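Local structure of aggregative adherence fimbrial subunit AggA (Escherichia coli O104:H4 str. C227-11, 4PH8) at residues V65-H68 / Q74-T77; P80-D83 / D87-N90; I97-K100 / G104-F107. The protein builds, as major subunit, the type I aggregative adherence fimbriae of enteroaggregative E. coli, probably by donor-strand complementation, and probably binds fibronectin in host adhesion. One frame throughout, in Å; residues are numbered along the deposited sequence.

Contact 1 (V65-H68 / Q74-T77)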
# COMPACT_ATOMS: atom_id res chain seq x y z
N VAL A 65 -0.61 -0.61 9.32
CA VAL A 65 -0.16 -0.78 10.71
C VAL A 65 1.36 -0.90 10.80
O VAL A 65 1.95 -1.83 10.27
CB VAL A 65 -0.82 -2.01 11.37
CG1 VAL A 65 -0.39 -2.14 12.83
CG2 VAL A 65 -2.34 -1.92 11.26
N LEU A 66 1.98 0.07 11.47
CA LEU A 66 3.40 -0.01 11.77
C LEU A 66 3.53 -0.69 13.13
O LEU A 66 3.17 -0.11 14.16
CB LEU A 66 4.01 1.39 11.79
CG LEU A 66 5.54 1.46 11.87
CD1 LEU A 66 6.23 0.89 10.63
CD2 LEU A 66 6.00 2.90 12.07
N GLN A 67 4.06 -1.91 13.12
CA GLN A 67 3.94 -2.87 14.23
C GLN A 67 5.31 -3.21 14.84
O GLN A 67 6.22 -3.62 14.12
CB GLN A 67 3.28 -4.15 13.70
CG GLN A 67 3.22 -5.32 14.67
CD GLN A 67 2.20 -5.11 15.77
OE1 GLN A 67 1.00 -5.03 15.49
NE2 GLN A 67 2.66 -5.00 17.01
N HIS A 68 5.43 -3.05 16.16
CA HIS A 68 6.68 -3.37 16.86
C HIS A 68 6.89 -4.87 16.84
O HIS A 68 5.94 -5.64 17.01
CB HIS A 68 6.65 -2.84 18.30
CG HIS A 68 8.01 -2.72 18.92
ND1 HIS A 68 8.61 -3.75 19.60
CD2 HIS A 68 8.89 -1.69 18.97
CE1 HIS A 68 9.80 -3.37 20.03
NE2 HIS A 68 10.00 -2.12 19.66
N GLN A 74 2.17 -2.50 20.88
CA GLN A 74 2.85 -1.31 20.38
C GLN A 74 2.76 -1.25 18.85
O GLN A 74 3.43 -2.00 18.14
CB GLN A 74 4.31 -1.31 20.80
CG GLN A 74 5.17 -0.19 20.26
CD GLN A 74 4.62 1.19 20.55
OE1 GLN A 74 4.26 1.49 21.69
NE2 GLN A 74 4.56 2.03 19.52
N LYS A 75 1.94 -0.32 18.36
CA LYS A 75 1.69 -0.23 16.93
C LYS A 75 1.05 1.10 16.62
O LYS A 75 0.46 1.72 17.50
CB LYS A 75 0.79 -1.37 16.48
CG LYS A 75 -0.55 -1.46 17.21
CD LYS A 75 -1.48 -2.48 16.57
CE LYS A 75 -1.52 -3.80 17.34
NZ LYS A 75 -2.63 -4.67 16.83
N TYR A 76 1.16 1.55 15.38
CA TYR A 76 0.42 2.73 14.96
C TYR A 76 -0.38 2.41 13.73
O TYR A 76 0.14 1.87 12.76
CB TYR A 76 1.32 3.95 14.77
CG TYR A 76 1.77 4.51 16.11
CD1 TYR A 76 0.83 4.92 17.07
CD2 TYR A 76 3.12 4.63 16.41
CE1 TYR A 76 1.24 5.41 18.30
CE2 TYR A 76 3.53 5.12 17.64
CZ TYR A 76 2.59 5.52 18.58
OH TYR A 76 3.02 6.02 19.80
N THR A 77 -1.67 2.70 13.82
CA THR A 77 -2.60 2.48 12.73
C THR A 77 -2.65 3.79 11.96
O THR A 77 -2.96 4.84 12.53
CB THR A 77 -3.97 2.09 13.30
OG1 THR A 77 -3.82 0.92 14.11
CG2 THR A 77 -4.97 1.82 12.19
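Leu66 and Tyr76 hold the tight centre of this contact, an antiparallel hydrogen-bonded pair joined by two backbone hydrogen bonds. Leu66 N donates to Tyr76 O at 2.9 Å, and Tyr76 N returns the bond to Leu66 O. Each carbonyl has a second, weaker visitor: Lys75 CA approaches Leu66 O to 3.1 Å in a CA-H...O contact, and Val65 CA does the same to Tyr76 O. A third bond follows toward the turn, where His68 N reaches Gln74 O at 3.0 Å. Just beyond it His68 CB rests on Gln74 CG (3.6 Å), with the imidazole and the Gln74 amide turned almost square to each other, 84° between their planes. The imidazole itself is pinned from outside, NE2 to Pro123 O and ND1 to Lys70 N, which is consistent with a proton on NE2. These rungs close the beta hairpin of strands 52-68 and 75-82, part of the immunoglobulin-like beta sandwich of the subunit. Leu66 leaves the hairpin toward Tyr126 and Met128 of strand 124-138, and Tyr76 OH bonds to Val120 O.

On the other face of the sheet Val65 is the buried part, its CG1 meeting Lys75 CB at 3.9 Å, and the loose, solvent side is confined to the outer end of Lys75 beside Gln67. Lys75 takes the position with CG between the backbone N and the carbonyl carbon (chi1 57°), and its exposed chain runs alongside Gln67, both pointing the same way. Their nearest approach is Gln67 OE1 to Lys75 CE, 3.4 Å, while Lys75 NZ stays 3.9 Å from Gln67 OE1. A bend at chi2 (73°) folds the Gln67 amide back over the turn, where NE2 bonds to Ala72 O and weakly to His68 O.

Contact 2 (P80-D83 / D87-N90)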
# COMPACT_ATOMS: atom_id res chain seq x y z
N PRO A 80 -4.00 6.16 5.09
CA PRO A 80 -3.26 6.55 3.89
C PRO A 80 -3.77 7.80 3.19
O PRO A 80 -4.96 8.14 3.25
CB PRO A 80 -3.41 5.35 2.95
CG PRO A 80 -4.46 4.49 3.53
CD PRO A 80 -4.71 4.88 4.94
N SER A 81 -2.84 8.44 2.49
CA SER A 81 -3.13 9.40 1.44
C SER A 81 -2.82 8.75 0.11
O SER A 81 -1.88 7.95 0.01
CB SER A 81 -2.27 10.64 1.63
OG SER A 81 -2.63 11.25 2.84
N ILE A 82 -3.59 9.09 -0.90
CA ILE A 82 -3.54 8.44 -2.20
C ILE A 82 -3.50 9.47 -3.31
O ILE A 82 -3.89 10.64 -3.14
CB ILE A 82 -4.72 7.45 -2.38
CG1 ILE A 82 -6.07 8.17 -2.47
CG2 ILE A 82 -4.68 6.42 -1.26
CD1 ILE A 82 -7.26 7.23 -2.67
N ASP A 83 -2.99 9.05 -4.47
CA ASP A 83 -2.91 9.97 -5.60
C ASP A 83 -4.31 10.40 -6.09
O ASP A 83 -5.34 9.79 -5.77
CB ASP A 83 -2.02 9.42 -6.72
CG ASP A 83 -2.65 8.29 -7.51
OD1 ASP A 83 -3.69 8.54 -8.15
OD2 ASP A 83 -2.08 7.16 -7.56
N ASP A 87 -9.03 5.93 -5.54
CA ASP A 87 -10.19 6.10 -4.67
C ASP A 87 -10.10 5.15 -3.49
O ASP A 87 -9.44 4.12 -3.57
CB ASP A 87 -11.48 5.77 -5.44
CG ASP A 87 -11.92 6.88 -6.32
OD1 ASP A 87 -12.57 7.81 -5.82
OD2 ASP A 87 -11.68 6.79 -7.54
N PHE A 88 -10.78 5.51 -2.41
CA PHE A 88 -11.01 4.63 -1.28
C PHE A 88 -12.33 3.90 -1.48
O PHE A 88 -13.26 4.46 -2.04
CB PHE A 88 -11.12 5.45 -0.00
CG PHE A 88 -9.88 6.18 0.36
CD1 PHE A 88 -8.78 5.51 0.86
CD2 PHE A 88 -9.79 7.55 0.18
CE1 PHE A 88 -7.63 6.18 1.20
CE2 PHE A 88 -8.63 8.24 0.51
CZ PHE A 88 -7.56 7.55 1.03
N VAL A 89 -12.37 2.66 -1.02
CA VAL A 89 -13.59 1.85 -1.03
C VAL A 89 -14.72 2.58 -0.30
O VAL A 89 -14.52 3.18 0.77
CB VAL A 89 -13.31 0.47 -0.39
CG1 VAL A 89 -14.61 -0.26 -0.09
CG2 VAL A 89 -12.45 -0.37 -1.31
N ASN A 90 -15.89 2.55 -0.92
CA ASN A 90 -17.13 3.06 -0.33
C ASN A 90 -17.06 4.53 0.12
O ASN A 90 -17.42 4.89 1.26
CB ASN A 90 -17.56 2.15 0.83
CG ASN A 90 -19.02 2.35 1.23
OD1 ASN A 90 -19.33 2.54 2.41
ND2 ASN A 90 -19.92 2.32 0.25
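The ring of Phe88 receives Ile82 over one face and the backbone carbonyl of Pro80 at its edge. Ile82 CD1 sits above the middle of the ring, 3.7 Å from the Phe88 centroid and 14° off the normal, a well-centred CH-pi contact. Pro80 O lies close to the ring plane, 3.5 Å from Phe88 CZ, where the slightly positive rim of an aromatic ring can receive an oxygen. On that flank Pro80 CG makes only a distant apolar approach to Phe88 CE1, at 4.3 Å.

In the isoleucine CG1 stands between the backbone N and the carbonyl carbon (chi1 68°), and the outer bond is fully extended (chi2 179°), carrying CD1 out across the gap. Ile82 CG1 and CG2 lie on the same side of the ring plane but beyond the ring's rim, CG2 3.8 Å from Phe88 CE1. The CD1 methyl also touches backbone: Ile82 CD1 is 3.6 Å from Asp87 N, an amide that probably bonds to Tyr98 O on strand 97-100. Ile97 packs against Pro80, Ile82 and Phe88 alike, joining the cluster from strand 97-100.

No hydrogen bond links the two segments, and their nearest CA atoms, Ile82 CA and Asp87 CA, are 7.5 Å apart. Each backbone is instead paired elsewhere, Ser81 with Ser111 and Asp83 with Asn109 on one side, Asp87 with Tyr98 on the other. The gap between strand 75-82, here bonded to strand 108-114, and the short strand 87-88, bonded to strand 97-100, is therefore bridged mainly by side chains, with the Pro80 carbonyl at the ring edge. Such apolar contact between strands that share no backbone bonds is what joins the layers of a beta sandwich, here the immunoglobulin-like fold of a fimbrial subunit.

Contact 3 (I97-K100 / G104-F107)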
# COMPACT_ATOMS: atom_id res chain seq x y z
N ILE A 97 -7.71 0.84 -1.02
CA ILE A 97 -7.54 1.75 -2.15
C ILE A 97 -7.59 1.00 -3.45
O ILE A 97 -7.02 -0.08 -3.54
CB ILE A 97 -6.14 2.40 -2.06
CG1 ILE A 97 -5.93 3.01 -0.68
CG2 ILE A 97 -5.95 3.42 -3.19
CD1 ILE A 97 -4.46 3.10 -0.28
N TYR A 98 -8.23 1.57 -4.46
CA TYR A 98 -8.16 1.02 -5.80
C TYR A 98 -7.93 2.12 -6.81
O TYR A 98 -8.11 3.31 -6.53
CB TYR A 98 -9.44 0.26 -6.16
CG TYR A 98 -10.68 1.11 -6.17
CD1 TYR A 98 -11.42 1.30 -5.00
CD2 TYR A 98 -11.12 1.74 -7.32
CE1 TYR A 98 -12.54 2.09 -4.99
CE2 TYR A 98 -12.24 2.55 -7.32
CZ TYR A 98 -12.95 2.71 -6.15
OH TYR A 98 -14.08 3.51 -6.15
N LYS A 99 -7.52 1.70 -8.00
CA LYS A 99 -7.36 2.62 -9.12
C LYS A 99 -7.45 1.86 -10.42
O LYS A 99 -6.74 0.88 -10.60
CB LYS A 99 -6.03 3.32 -9.04
CG LYS A 99 -5.82 4.36 -10.13
CD LYS A 99 -4.53 5.13 -9.86
CE LYS A 99 -4.26 6.19 -10.91
NZ LYS A 99 -3.11 7.07 -10.55
N LYS A 100 -8.31 2.34 -11.32
CA LYS A 100 -8.36 1.85 -12.68
C LYS A 100 -7.23 2.55 -13.44
O LYS A 100 -7.26 3.76 -13.64
CB LYS A 100 -9.74 2.14 -13.29
CG LYS A 100 -9.83 2.04 -14.81
CD LYS A 100 -9.58 0.64 -15.33
CE LYS A 100 -10.41 0.37 -16.58
NZ LYS A 100 -11.71 -0.28 -16.28
N GLY A 104 -1.98 6.65 -19.71
CA GLY A 104 -1.44 7.94 -19.29
C GLY A 104 -1.30 8.07 -17.78
O GLY A 104 -0.82 9.08 -17.29
N ASN A 105 -1.70 7.03 -17.05
CA ASN A 105 -1.77 7.08 -15.60
C ASN A 105 -1.58 5.66 -15.05
O ASN A 105 -2.54 4.98 -14.67
CB ASN A 105 -3.11 7.68 -15.20
CG ASN A 105 -3.10 8.22 -13.78
OD1 ASN A 105 -2.15 8.00 -13.02
ND2 ASN A 105 -4.15 8.95 -13.43
N LYS A 106 -0.33 5.21 -15.01
CA LYS A 106 -0.04 3.77 -14.89
C LYS A 106 0.23 3.27 -13.48
O LYS A 106 0.40 2.07 -13.28
CB LYS A 106 1.14 3.42 -15.78
CG LYS A 106 0.90 3.61 -17.28
CD LYS A 106 2.05 2.94 -18.02
CE LYS A 106 1.95 3.02 -19.53
NZ LYS A 106 3.12 2.30 -20.09
N PHE A 107 0.27 4.18 -12.51
CA PHE A 107 0.61 3.83 -11.13
C PHE A 107 -0.45 4.27 -10.16
O PHE A 107 -1.02 5.36 -10.31
CB PHE A 107 1.95 4.45 -10.73
CG PHE A 107 3.10 3.98 -11.55
CD1 PHE A 107 3.80 2.85 -11.19
CD2 PHE A 107 3.49 4.67 -12.70
CE1 PHE A 107 4.87 2.40 -11.94
CE2 PHE A 107 4.55 4.22 -13.46
CZ PHE A 107 5.24 3.08 -13.07
O HOH W 1 -3.51 10.32 -10.78
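Lys99 NZ donates to Phe107 O at 2.7 Å and to Asn105 OD1 at 2.8 Å, binding a strand to the loop that follows it. In the immunoglobulin-like beta sandwich this loop leads from strand 97-100 to strand 108-114. The two acceptors are used differently. The ammonium approaches the Phe107 carbonyl nearly head-on, with a C=O...N angle of 157°, whereas it stands above the Asn105 amide, 45° out of the carbonyl plane and not on a lone pair. Asp83 OD1 adds a salt bridge from just past the end of strand 75-82, which probably offsets the positive charge of this buried lysine. A water molecule lies farther off, 3.3 Å from Lys99 NZ; four acceptors thus surround three N-H groups, and the water probably shares a proton with another of them. The water also accepts from Asn105 ND2, at 3.1 Å, so both ends of the amide are tied to the ammonium, one directly and one through the water, probably fixing its rotation.

The lysine reaches the loop by being straight throughout. CG is anti to the backbone N (chi1 -176°), every later torsion is also extended, and the chain meets Asn105 at about a right angle. The extended chain spans the separation, Lys99 CA to Phe107 CA being 8.3 Å, while the Lys99 backbone pairs with Val53 on strand 52-68. The Lys99 side chain also touches Leu108 of strand 108-114. The Phe107 side chain starts away from the lysine and rests on Lys39 and Thr41 of strand 34-41, leaving its carbonyl to do the binding, while Lys106 forms a salt bridge with Asp44. The last two methylenes also lie close to the Phe107 carbonyl: Lys99 CE is 3.4 Å from Phe107 O and Lys99 CD 3.5 Å from it.

In the fold
From the N terminus the three contacts follow in series, and none crosses or encloses another. Contact 1 closes the turn between strands 52-68 and 75-82 at one end of the domain. Strand 75-82 then runs on to contact 2, about 20 Å away between centres, having exchanged strand 52-68 for strand 108-114 as its partner; the loop closed there returns the chain as strand 87-88. Contact 3 closes the next loop, after strand 97-100, on the opposite side of the chain's centre from contact 1. Contacts 2 and 3 touch through Asp83 with Lys99, Asp87 with Tyr98 and Ile82 with Ile97, so that strand 97-100 meets both strand 87-88 and the end of strand 75-82.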